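Local coordinates for mitogen-activated protein kinase, putative (Map kinase-like protein) (Leishmania major, PDB 3PG1) that probably binds ATP and transfers phosphate to serine or threonine side chains, as expected of a MAP kinase-like protein kinase, at residues A[115-120]-A[167-172]; A[122-127]-A[225-230]; A[92-97]-A[109-114]; A[86-91]-A[147-152]. All coordinates share one frame; numbering follows the deposited sequence.

Contact 1 (A[115-120]-A[167-172]); sequences LMRTDL and LADNND
Leu-167 lies side by side with Thr-118, both side chains pointing the same way, with Leu-167 CB 3.8 Å from Thr-118 CG2. Its CD2 branch reaches further, to 3.6 Å from the backbone N of Leu-120, where a helix begins. The backbones beneath form an antiparallel hydrogen-bonded pair. Leu-167 N donates to Thr-118 O at 3.0 Å in an essentially straight bond (179°), and Thr-118 N returns one to Leu-167 O at 3.2 Å. Arg-117 and Thr-118 both face Leu-167, which defines a classic beta bulge.

Arg-117 runs alongside the residues of the type I turn from Ala-168 to Asn-171, which meet its guanidinium at the edge. Its bend at chi3 (55°) brings NE beside Ala-168 O. From there NH2 donates to Asn-171 OD1 at 2.7 Å; this bond is short but bent (133°), the oxygen being tilted out of the guanidinium plane. Thr-118 CG2 sits over one face of that guanidinium, toward its rim. The Asp-169 carboxylate meets the aliphatic part of Arg-117, OD2 lying 3.6 Å from Arg-117 CD, while Asp-169 CA borders the guanidinium edge; any help from the opposite charges is probably diffuse. On the hinge side, Met-116 SD rests 3.9 Å from Ala-168 CB.

The segment 115-120 follows the last hairpin strand of the N-lobe, at the place of the kinase hinge, and supplies strand 118-119, an outer strand of the small sheet with 165-167 and 173-175. Leu-167 packs on Phe-139 of helix 133-152, and Leu-120 lies between that helix and helix 214-229, touching Phe-139 and Val-223.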
# COMPACT_ATOMS: atom_id res chain seq x y z
N LEU A 115 11.54 -4.39 -10.43
CA LEU A 115 12.13 -4.60 -9.11
C LEU A 115 12.76 -3.27 -8.69
O LEU A 115 13.66 -2.76 -9.37
CB LEU A 115 13.19 -5.72 -9.17
CG LEU A 115 13.74 -6.22 -7.83
CD1 LEU A 115 12.77 -7.18 -7.15
CD2 LEU A 115 15.06 -6.93 -8.05
N MET A 116 12.22 -2.67 -7.63
CA MET A 116 12.71 -1.38 -7.15
C MET A 116 14.00 -1.50 -6.34
O MET A 116 14.27 -2.57 -5.76
CB MET A 116 11.61 -0.64 -6.38
CG MET A 116 10.39 -0.36 -7.23
SD MET A 116 10.81 0.69 -8.64
CE MET A 116 9.38 0.51 -9.57
N ARG A 117 14.82 -0.44 -6.33
CA ARG A 117 16.10 -0.42 -5.61
C ARG A 117 15.92 -0.70 -4.11
O ARG A 117 16.59 -1.57 -3.57
CB ARG A 117 16.81 0.93 -5.83
CG ARG A 117 18.24 0.98 -5.25
CD ARG A 117 18.91 2.33 -5.43
NE ARG A 117 18.12 3.45 -4.89
CZ ARG A 117 18.17 3.88 -3.63
NH1 ARG A 117 18.96 3.28 -2.75
NH2 ARG A 117 17.43 4.91 -3.25
N THR A 118 14.99 0.02 -3.46
CA THR A 118 14.78 -0.11 -2.02
C THR A 118 13.37 0.37 -1.66
O THR A 118 12.54 0.61 -2.53
CB THR A 118 15.91 0.66 -1.27
OG1 THR A 118 15.88 0.34 0.11
CG2 THR A 118 15.85 2.19 -1.45
N ASP A 119 13.10 0.45 -0.37
CA ASP A 119 11.85 0.98 0.15
C ASP A 119 12.19 2.06 1.17
O ASP A 119 13.35 2.21 1.56
CB ASP A 119 10.92 -0.12 0.69
CG ASP A 119 11.52 -0.98 1.78
OD1 ASP A 119 11.66 -2.19 1.56
OD2 ASP A 119 11.79 -0.45 2.87
N LEU A 120 11.18 2.85 1.57
CA LEU A 120 11.35 3.95 2.51
C LEU A 120 11.69 3.50 3.93
O LEU A 120 12.44 4.21 4.60
CB LEU A 120 10.13 4.83 2.49
CG LEU A 120 10.24 6.20 3.15
CD1 LEU A 120 11.27 7.09 2.45
CD2 LEU A 120 8.87 6.88 3.18
N LEU A 167 11.33 3.05 -3.71
CA LEU A 167 12.25 4.02 -4.29
C LEU A 167 12.94 3.31 -5.48
O LEU A 167 13.52 2.23 -5.31
CB LEU A 167 13.37 4.38 -3.27
CG LEU A 167 13.17 5.30 -2.05
CD1 LEU A 167 13.51 6.71 -2.35
CD2 LEU A 167 11.93 5.03 -1.23
N ALA A 168 12.91 3.91 -6.67
CA ALA A 168 13.61 3.36 -7.84
C ALA A 168 15.07 3.79 -7.73
O ALA A 168 15.39 4.60 -6.86
CB ALA A 168 12.99 3.92 -9.12
N ASP A 169 15.98 3.27 -8.61
CA ASP A 169 17.40 3.66 -8.60
C ASP A 169 17.51 5.18 -8.77
O ASP A 169 18.35 5.82 -8.13
CB ASP A 169 18.19 2.94 -9.70
CG ASP A 169 18.29 1.44 -9.48
OD1 ASP A 169 17.47 0.70 -10.07
OD2 ASP A 169 19.19 1.01 -8.72
N ASN A 170 16.60 5.74 -9.59
CA ASN A 170 16.45 7.15 -9.92
C ASN A 170 15.69 7.94 -8.82
O ASN A 170 15.32 9.10 -9.04
CB ASN A 170 15.75 7.29 -11.29
CG ASN A 170 14.91 6.09 -11.74
OD1 ASN A 170 15.34 4.93 -11.71
ND2 ASN A 170 13.71 6.36 -12.21
N ASN A 171 15.45 7.30 -7.65
CA ASN A 171 14.72 7.82 -6.48
C ASN A 171 13.22 8.14 -6.68
O ASN A 171 12.59 8.72 -5.79
CB ASN A 171 15.49 8.89 -5.69
CG ASN A 171 16.48 8.33 -4.69
OD1 ASN A 171 16.83 7.14 -4.69
ND2 ASN A 171 16.96 9.19 -3.80
N ASP A 172 12.64 7.70 -7.82
CA ASP A 172 11.21 7.84 -8.12
C ASP A 172 10.44 7.06 -7.04
O ASP A 172 10.85 5.94 -6.69
CB ASP A 172 10.87 7.25 -9.52
CG ASP A 172 11.33 8.05 -10.75
OD1 ASP A 172 11.85 9.18 -10.58
OD2 ASP A 172 11.21 7.51 -11.88
O HOH W 1 14.65 0.14 -9.81

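Contact 2 (A[122-127]-A[225-230]); sequences QVIHDQ and AEMFNR
Arg-230 grips the carbonyl of Ile-124 side-on with two nitrogens. NE donates to Ile-124 O at 2.8 Å, in the carbonyl plane and on a lone pair (N-H...O angle 153°). NH1 donates to the same Ile-124 O at 3.0 Å from well above that plane, while the oxygen stays close to the guanidinium plane in both bonds. A third, weak bond runs from Arg-230 NH1 to Val-123 O at 3.2 Å. Beside these polar links Ile-124 makes the apolar contact: its CD1 lies 3.9 Å from Met-227 CG, the two side chains crossing at about a right angle. Separately, the Ile-124 CG2 methyl lies beside a carboxylate oxygen, 3.9 Å from Glu-226 OE2. That oxygen also comes within 3.4 Å of His-125 CE1, with ring and carboxylate planes 76° apart.

In the kinase fold these are the ends of two C-lobe helices, the short 120-125 and the long 214-229, matching helices D and F of the family. The guanidinium thus meets carbonyls at the C-terminal end of helix 120-125, where its positive charge would be favoured by the helix dipole.

Arg-230 is the first residue past its own helix, with positive phi (67°), and its chain bends at chi2 and chi3, which bring CD and then NE back toward Ile-124 O. In the second shell, Ile-129 O accepts from Arg-230 NH2, Tyr-199 OH is hydrogen-bonded to Glu-226 OE1, and Ala-121 O to His-125 ND1. Met-227 continues onto Ile-136, Phe-139 and Met-140 of helix 133-152.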
# COMPACT_ATOMS: atom_id res chain seq x y z
N GLN A 122 13.69 1.03 4.77
CA GLN A 122 15.14 0.81 4.74
C GLN A 122 15.90 2.13 4.76
O GLN A 122 16.89 2.25 5.48
CB GLN A 122 15.53 -0.04 3.52
CG GLN A 122 15.16 -1.52 3.66
CD GLN A 122 15.56 -2.29 2.42
OE1 GLN A 122 14.80 -2.41 1.46
NE2 GLN A 122 16.78 -2.79 2.40
N VAL A 123 15.43 3.12 3.98
CA VAL A 123 16.02 4.46 3.92
C VAL A 123 15.96 5.16 5.29
O VAL A 123 17.01 5.59 5.81
CB VAL A 123 15.40 5.29 2.77
CG1 VAL A 123 15.79 6.76 2.85
CG2 VAL A 123 15.79 4.70 1.42
N ILE A 124 14.76 5.18 5.92
CA ILE A 124 14.56 5.78 7.25
C ILE A 124 15.50 5.16 8.29
O ILE A 124 16.07 5.89 9.11
CB ILE A 124 13.07 5.72 7.72
CG1 ILE A 124 12.17 6.69 6.87
CG2 ILE A 124 12.94 6.06 9.25
CD1 ILE A 124 10.62 6.35 6.98
N HIS A 125 15.65 3.84 8.28
CA HIS A 125 16.44 3.17 9.30
C HIS A 125 17.94 3.12 9.08
O HIS A 125 18.68 2.80 10.01
CB HIS A 125 15.78 1.85 9.69
CG HIS A 125 14.46 2.08 10.37
ND1 HIS A 125 13.28 2.25 9.63
CD2 HIS A 125 14.18 2.27 11.68
CE1 HIS A 125 12.33 2.50 10.53
NE2 HIS A 125 12.83 2.52 11.78
N ASP A 126 18.40 3.53 7.89
CA ASP A 126 19.81 3.59 7.57
C ASP A 126 20.36 4.92 8.10
O ASP A 126 20.19 5.96 7.48
CB ASP A 126 20.06 3.45 6.06
CG ASP A 126 21.51 3.11 5.69
OD1 ASP A 126 21.77 2.85 4.49
OD2 ASP A 126 22.36 3.07 6.59
N GLN A 127 21.05 4.84 9.26
CA GLN A 127 21.73 5.94 9.96
C GLN A 127 22.78 6.66 9.09
O GLN A 127 23.09 7.83 9.34
CB GLN A 127 22.43 5.42 11.23
CG GLN A 127 21.47 4.94 12.34
CD GLN A 127 22.08 4.98 13.72
OE1 GLN A 127 21.40 5.29 14.71
NE2 GLN A 127 23.37 4.64 13.85
N ALA A 225 6.07 12.35 9.77
CA ALA A 225 6.73 12.55 11.09
C ALA A 225 7.93 11.60 11.27
O ALA A 225 8.99 12.00 11.79
CB ALA A 225 5.72 12.34 12.23
N GLU A 226 7.79 10.38 10.77
CA GLU A 226 8.84 9.39 10.89
C GLU A 226 10.07 9.75 10.07
O GLU A 226 11.18 9.44 10.48
CB GLU A 226 8.33 8.00 10.49
CG GLU A 226 9.32 6.88 10.81
CD GLU A 226 8.77 5.48 10.62
OE1 GLU A 226 7.52 5.30 10.63
OE2 GLU A 226 9.58 4.57 10.41
N MET A 227 9.89 10.41 8.91
CA MET A 227 11.05 10.79 8.11
C MET A 227 11.83 11.89 8.81
O MET A 227 13.04 11.98 8.64
CB MET A 227 10.62 11.24 6.70
CG MET A 227 10.37 10.08 5.75
SD MET A 227 10.16 10.58 4.03
CE MET A 227 8.56 11.19 4.10
N PHE A 228 11.14 12.78 9.56
CA PHE A 228 11.83 13.84 10.30
C PHE A 228 12.54 13.23 11.52
O PHE A 228 13.72 13.51 11.77
CB PHE A 228 10.84 14.90 10.81
CG PHE A 228 10.41 15.92 9.78
CD1 PHE A 228 11.24 16.99 9.45
CD2 PHE A 228 9.16 15.81 9.15
CE1 PHE A 228 10.86 17.91 8.47
CE2 PHE A 228 8.77 16.74 8.19
CZ PHE A 228 9.61 17.80 7.87
N ASN A 229 11.80 12.41 12.29
CA ASN A 229 12.27 11.79 13.53
C ASN A 229 13.21 10.62 13.37
O ASN A 229 13.97 10.34 14.30
CB ASN A 229 11.08 11.43 14.43
CG ASN A 229 10.33 12.65 14.94
OD1 ASN A 229 10.74 13.78 14.71
ND2 ASN A 229 9.18 12.46 15.59
N ARG A 230 13.14 9.90 12.23
CA ARG A 230 13.94 8.70 11.94
C ARG A 230 13.52 7.56 12.89
O ARG A 230 14.27 6.62 13.12
CB ARG A 230 15.48 8.97 11.99
CG ARG A 230 15.93 10.08 11.03
CD ARG A 230 15.55 9.80 9.58
NE ARG A 230 16.33 8.69 9.00
CZ ARG A 230 17.51 8.83 8.41
NH1 ARG A 230 18.12 7.77 7.89
NH2 ARG A 230 18.11 10.01 8.35

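Contact 3 (A[92-97]-A[109-114])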
# COMPACT_ATOMS: atom_id res chain seq x y z
N LEU A 92 2.64 1.38 -8.45
CA LEU A 92 3.36 0.23 -9.05
C LEU A 92 2.45 -0.47 -10.04
O LEU A 92 1.31 -0.78 -9.72
CB LEU A 92 3.90 -0.74 -7.97
CG LEU A 92 4.82 -1.89 -8.49
CD1 LEU A 92 6.18 -1.34 -8.88
CD2 LEU A 92 4.94 -2.99 -7.44
N GLY A 93 2.89 -0.59 -11.27
CA GLY A 93 2.05 -1.21 -12.29
C GLY A 93 2.49 -2.58 -12.74
O GLY A 93 3.56 -3.06 -12.34
N LEU A 94 1.65 -3.21 -13.57
CA LEU A 94 1.99 -4.49 -14.18
C LEU A 94 2.92 -4.17 -15.35
O LEU A 94 2.57 -3.35 -16.20
CB LEU A 94 0.73 -5.21 -14.73
CG LEU A 94 0.04 -6.25 -13.87
CD1 LEU A 94 -1.16 -6.81 -14.60
CD2 LEU A 94 0.98 -7.38 -13.49
N ARG A 95 4.11 -4.78 -15.35
CA ARG A 95 5.09 -4.67 -16.46
C ARG A 95 4.69 -5.68 -17.49
O ARG A 95 4.94 -5.51 -18.70
CB ARG A 95 6.52 -5.01 -15.99
CG ARG A 95 7.23 -3.92 -15.20
CD ARG A 95 7.73 -2.79 -16.06
NE ARG A 95 8.97 -3.14 -16.76
CZ ARG A 95 9.85 -2.23 -17.18
NH1 ARG A 95 9.65 -0.94 -16.95
NH2 ARG A 95 10.95 -2.62 -17.82
N ASP A 96 4.12 -6.80 -17.00
CA ASP A 96 3.70 -7.92 -17.82
C ASP A 96 2.80 -8.87 -17.02
O ASP A 96 2.89 -8.93 -15.80
CB ASP A 96 4.92 -8.69 -18.35
CG ASP A 96 4.70 -9.51 -19.59
OD1 ASP A 96 3.56 -9.54 -20.09
OD2 ASP A 96 5.67 -10.14 -20.07
N ILE A 97 1.96 -9.60 -17.75
CA ILE A 97 1.03 -10.61 -17.23
C ILE A 97 0.76 -11.64 -18.34
O ILE A 97 0.55 -11.28 -19.50
CB ILE A 97 -0.26 -9.99 -16.64
CG1 ILE A 97 -1.16 -11.09 -16.01
CG2 ILE A 97 -1.01 -9.09 -17.67
CD1 ILE A 97 -2.31 -10.65 -15.21
N LEU A 109 -0.15 -18.63 -13.40
CA LEU A 109 -0.22 -17.19 -13.64
C LEU A 109 1.12 -16.55 -13.28
O LEU A 109 1.72 -16.86 -12.24
CB LEU A 109 -1.41 -16.54 -12.89
CG LEU A 109 -1.41 -15.01 -12.64
CD1 LEU A 109 -1.55 -14.22 -13.93
CD2 LEU A 109 -2.53 -14.63 -11.73
N TYR A 110 1.60 -15.70 -14.18
CA TYR A 110 2.88 -15.03 -14.03
C TYR A 110 2.66 -13.55 -14.00
O TYR A 110 1.93 -12.99 -14.83
CB TYR A 110 3.87 -15.42 -15.14
CG TYR A 110 4.03 -16.91 -15.30
CD1 TYR A 110 5.07 -17.60 -14.68
CD2 TYR A 110 3.13 -17.65 -16.07
CE1 TYR A 110 5.22 -18.98 -14.83
CE2 TYR A 110 3.25 -19.04 -16.19
CZ TYR A 110 4.30 -19.69 -15.58
OH TYR A 110 4.41 -21.06 -15.70
N LEU A 111 3.29 -12.92 -13.01
CA LEU A 111 3.18 -11.50 -12.76
C LEU A 111 4.52 -10.86 -12.72
O LEU A 111 5.40 -11.25 -11.95
CB LEU A 111 2.43 -11.28 -11.45
CG LEU A 111 1.01 -11.81 -11.47
CD1 LEU A 111 0.47 -11.95 -10.06
CD2 LEU A 111 0.13 -10.94 -12.37
N VAL A 112 4.69 -9.87 -13.58
CA VAL A 112 5.95 -9.16 -13.69
C VAL A 112 5.78 -7.69 -13.30
O VAL A 112 4.89 -6.98 -13.82
CB VAL A 112 6.57 -9.32 -15.11
CG1 VAL A 112 8.02 -8.86 -15.12
CG2 VAL A 112 6.45 -10.76 -15.62
N THR A 113 6.63 -7.25 -12.36
CA THR A 113 6.67 -5.85 -11.90
C THR A 113 8.13 -5.43 -11.88
O THR A 113 9.01 -6.29 -11.82
CB THR A 113 5.96 -5.68 -10.54
OG1 THR A 113 6.51 -6.57 -9.56
CG2 THR A 113 4.44 -5.89 -10.63
N GLU A 114 8.41 -4.13 -11.98
CA GLU A 114 9.77 -3.61 -11.94
C GLU A 114 10.32 -3.86 -10.54
O GLU A 114 9.64 -3.57 -9.56
CB GLU A 114 9.79 -2.09 -12.28
CG GLU A 114 11.19 -1.56 -12.56
CD GLU A 114 11.37 -0.05 -12.57
OE1 GLU A 114 12.48 0.41 -12.23
OE2 GLU A 114 10.41 0.67 -12.92
O HOH W 2 6.11 -2.26 -12.62
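Ile-97 and Leu-111 lie side by side, pointing the same way, with Ile-97 CD1 3.8 Å from Leu-111 CD2. The same Leu-111 methyl meets Leu-94 CD2, and Ile-97 CG1 comes 3.8 Å from Leu-109 CD1. Chi1 of Ile-97 (-176°) sets CG1 anti to the backbone N and beside that Leu-109 methyl; Ile-80 of helix 70-85 touches both Ile-97 and Leu-111, while Phe-360 of helix 346-360 touches Leu-94 and Ile-97. On the other face of the sheet Asp-96 CB packs 3.7 Å from Val-112 CB.

The backbones form the antiparallel hairpin of strands 96-100 and 108-114, at one edge of the five-stranded N-lobe sheet of the kinase fold. Val-112 N donates to Asp-96 O at 3.0 Å. Val-112 O in turn accepts from Arg-95 N at 2.8 Å and from Asp-96 N at 3.3 Å, both from the same face of its plane. Arg-95 and Asp-96 thus both face Val-112, a classic beta bulge.

Beyond the bulge a water bridges the diverging backbones, giving a proton to Gly-93 O and accepting from Glu-114 N. Arg-95 CG packs 3.4 Å from Glu-114 N, but the Arg-95 guanidinium forms its salt bridge with Asp-43.

Contact 4 (A[86-91]-A[147-152])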
# COMPACT_ATOMS: atom_id res chain seq x y z
N PHE A 86 -4.44 0.97 -12.90
CA PHE A 86 -3.67 2.24 -12.87
C PHE A 86 -2.55 2.25 -13.89
O PHE A 86 -1.97 1.21 -14.16
CB PHE A 86 -3.09 2.47 -11.47
CG PHE A 86 -4.21 2.59 -10.45
CD1 PHE A 86 -4.89 3.80 -10.29
CD2 PHE A 86 -4.64 1.48 -9.74
CE1 PHE A 86 -5.96 3.89 -9.41
CE2 PHE A 86 -5.73 1.57 -8.86
CZ PHE A 86 -6.37 2.78 -8.69
N HIS A 87 -2.19 3.44 -14.40
CA HIS A 87 -1.08 3.67 -15.32
C HIS A 87 -0.55 5.00 -14.92
O HIS A 87 -0.80 6.01 -15.58
CB HIS A 87 -1.58 3.68 -16.78
CG HIS A 87 -2.27 2.41 -17.16
ND1 HIS A 87 -3.65 2.28 -17.06
CD2 HIS A 87 -1.74 1.21 -17.51
CE1 HIS A 87 -3.92 1.03 -17.40
NE2 HIS A 87 -2.81 0.35 -17.69
N HIS A 88 0.09 5.03 -13.75
CA HIS A 88 0.56 6.28 -13.18
C HIS A 88 1.96 6.10 -12.59
O HIS A 88 2.21 5.07 -11.98
CB HIS A 88 -0.44 6.77 -12.10
CG HIS A 88 -0.18 8.15 -11.60
ND1 HIS A 88 0.79 8.40 -10.64
CD2 HIS A 88 -0.78 9.31 -11.93
CE1 HIS A 88 0.77 9.70 -10.42
NE2 HIS A 88 -0.15 10.30 -11.18
N PRO A 89 2.87 7.10 -12.73
CA PRO A 89 4.24 6.93 -12.20
C PRO A 89 4.37 6.61 -10.71
O PRO A 89 5.38 6.07 -10.31
CB PRO A 89 4.94 8.27 -12.53
CG PRO A 89 4.10 8.95 -13.55
CD PRO A 89 2.69 8.42 -13.38
N ASN A 90 3.40 6.99 -9.89
CA ASN A 90 3.48 6.80 -8.44
C ASN A 90 2.81 5.56 -7.93
O ASN A 90 2.84 5.32 -6.73
CB ASN A 90 2.92 8.01 -7.71
CG ASN A 90 3.73 9.25 -7.93
OD1 ASN A 90 3.20 10.29 -8.29
ND2 ASN A 90 5.03 9.16 -7.71
N ILE A 91 2.21 4.77 -8.84
CA ILE A 91 1.49 3.54 -8.52
C ILE A 91 2.21 2.40 -9.22
O ILE A 91 2.36 2.43 -10.45
CB ILE A 91 -0.01 3.62 -8.93
CG1 ILE A 91 -0.77 4.84 -8.24
CG2 ILE A 91 -0.73 2.26 -8.67
CD1 ILE A 91 -0.78 4.81 -6.76
N LEU A 147 -1.49 8.36 -3.40
CA LEU A 147 -2.76 8.19 -2.66
C LEU A 147 -3.91 8.90 -3.37
O LEU A 147 -4.98 8.32 -3.54
CB LEU A 147 -2.63 8.72 -1.25
CG LEU A 147 -1.73 7.94 -0.28
CD1 LEU A 147 -1.71 8.67 1.08
CD2 LEU A 147 -2.20 6.50 -0.15
N HIS A 148 -3.67 10.14 -3.86
CA HIS A 148 -4.70 10.91 -4.58
C HIS A 148 -5.21 10.08 -5.78
O HIS A 148 -6.40 10.01 -5.99
CB HIS A 148 -4.12 12.26 -5.10
CG HIS A 148 -5.19 13.14 -5.72
ND1 HIS A 148 -6.16 13.76 -4.93
CD2 HIS A 148 -5.36 13.52 -7.01
CE1 HIS A 148 -6.95 14.41 -5.79
NE2 HIS A 148 -6.47 14.34 -7.03
N VAL A 149 -4.30 9.47 -6.55
CA VAL A 149 -4.63 8.67 -7.73
C VAL A 149 -5.49 7.45 -7.30
O VAL A 149 -6.53 7.18 -7.91
CB VAL A 149 -3.35 8.28 -8.56
CG1 VAL A 149 -3.71 7.35 -9.74
CG2 VAL A 149 -2.67 9.55 -9.09
N LEU A 150 -5.07 6.75 -6.25
CA LEU A 150 -5.86 5.62 -5.78
C LEU A 150 -7.27 6.11 -5.35
O LEU A 150 -8.27 5.61 -5.85
CB LEU A 150 -5.17 4.96 -4.56
CG LEU A 150 -3.83 4.24 -4.80
CD1 LEU A 150 -3.26 3.74 -3.45
CD2 LEU A 150 -3.97 3.09 -5.82
N HIS A 151 -7.32 7.17 -4.54
CA HIS A 151 -8.59 7.72 -3.99
C HIS A 151 -9.52 8.22 -5.08
O HIS A 151 -10.74 7.99 -4.97
CB HIS A 151 -8.30 8.82 -2.97
CG HIS A 151 -7.59 8.33 -1.73
ND1 HIS A 151 -7.10 9.22 -0.79
CD2 HIS A 151 -7.27 7.06 -1.35
CE1 HIS A 151 -6.50 8.47 0.13
NE2 HIS A 151 -6.53 7.17 -0.20
N GLU A 152 -8.95 8.80 -6.16
CA GLU A 152 -9.77 9.30 -7.29
C GLU A 152 -10.45 8.12 -8.01
O GLU A 152 -11.53 8.30 -8.58
CB GLU A 152 -8.95 10.20 -8.25
CG GLU A 152 -8.58 11.55 -7.63
CD GLU A 152 -9.77 12.41 -7.29
OE1 GLU A 152 -10.49 12.77 -8.24
OE2 GLU A 152 -10.11 12.57 -6.10
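Val-149 inserts both methyls into the loop 86-91, the first part of the loop joining helix C to strand 4 in the protein kinase fold; here it packs on helix 133-152, the counterpart of helix E. With chi1 at 175°, CG1 is anti to the backbone N and CG2 anti to the carbonyl carbon, which sends the two methyls to different partners. CG2 sits over one face of the His-88 imidazole, 3.5 Å from its centroid and 17° off the ring normal, a CH-pi contact. CG1 lies among Phe-86, Ile-91 and the base of His-88, 3.8 Å from Phe-86 CD1 and 4.1 Å from Ile-91 CG1.

Leu-150, one residue further along the helix, presents CD2 to the Phe-86 ring. The distance from Leu-150 CD2 to the centroid is 4.0 Å, over the face but displaced toward the CZ and CE2 rim, and the two side chains cross at about a right angle. Ile-91 CD1 comes within 3.7 Å of both CG and CD2 of Leu-150. Phe-86 therefore meets consecutive helix residues, its CE1 also lying 3.7 Å from Val-149 O. No hydrogen bond crosses this buried interface, which is mainly apolar and CH-pi.

Ile-91 and Leu-150 both also touch Phe-178, the aromatic of the Asp-Phe-Asn sequence that stands where most kinases have the DFG motif. Asn-90 ND2 bonds to Ile-173 O and His-142 ND1, and a type I turn spans His-88 to Ile-91. Within that turn the His-88 ring is sandwiched between Pro-89 CD and Val-149 CG2, while its ND1 accepts a nearly straight bond (167°) from Asn-90 N at 3.1 Å.

Overall arrangement
The contacts run from the N-lobe sheet (contact 3) through the interlobe region (contacts 1 and 4) to the C-lobe helices (contact 2). Contact 3 is nested inside the chain loop closed by contact 4, and their segments adjoin between Ile-91 and Leu-92. Contact 3 meets contact 1 where Leu-92 CD1 lies 3.8 Å from Met-116 CE. Contact 1 in turn touches contact 2, with Thr-118 CG2 3.8 Å from Val-123 CG2. Contacts 2 and 3 lie at the far ends, centres about 29 Å apart. Contact 4 is about 17 Å from contact 1, centre to centre, without touching it. In protein kinases ATP binds between the lobes beside the hinge, so contact 1 probably borders that pocket.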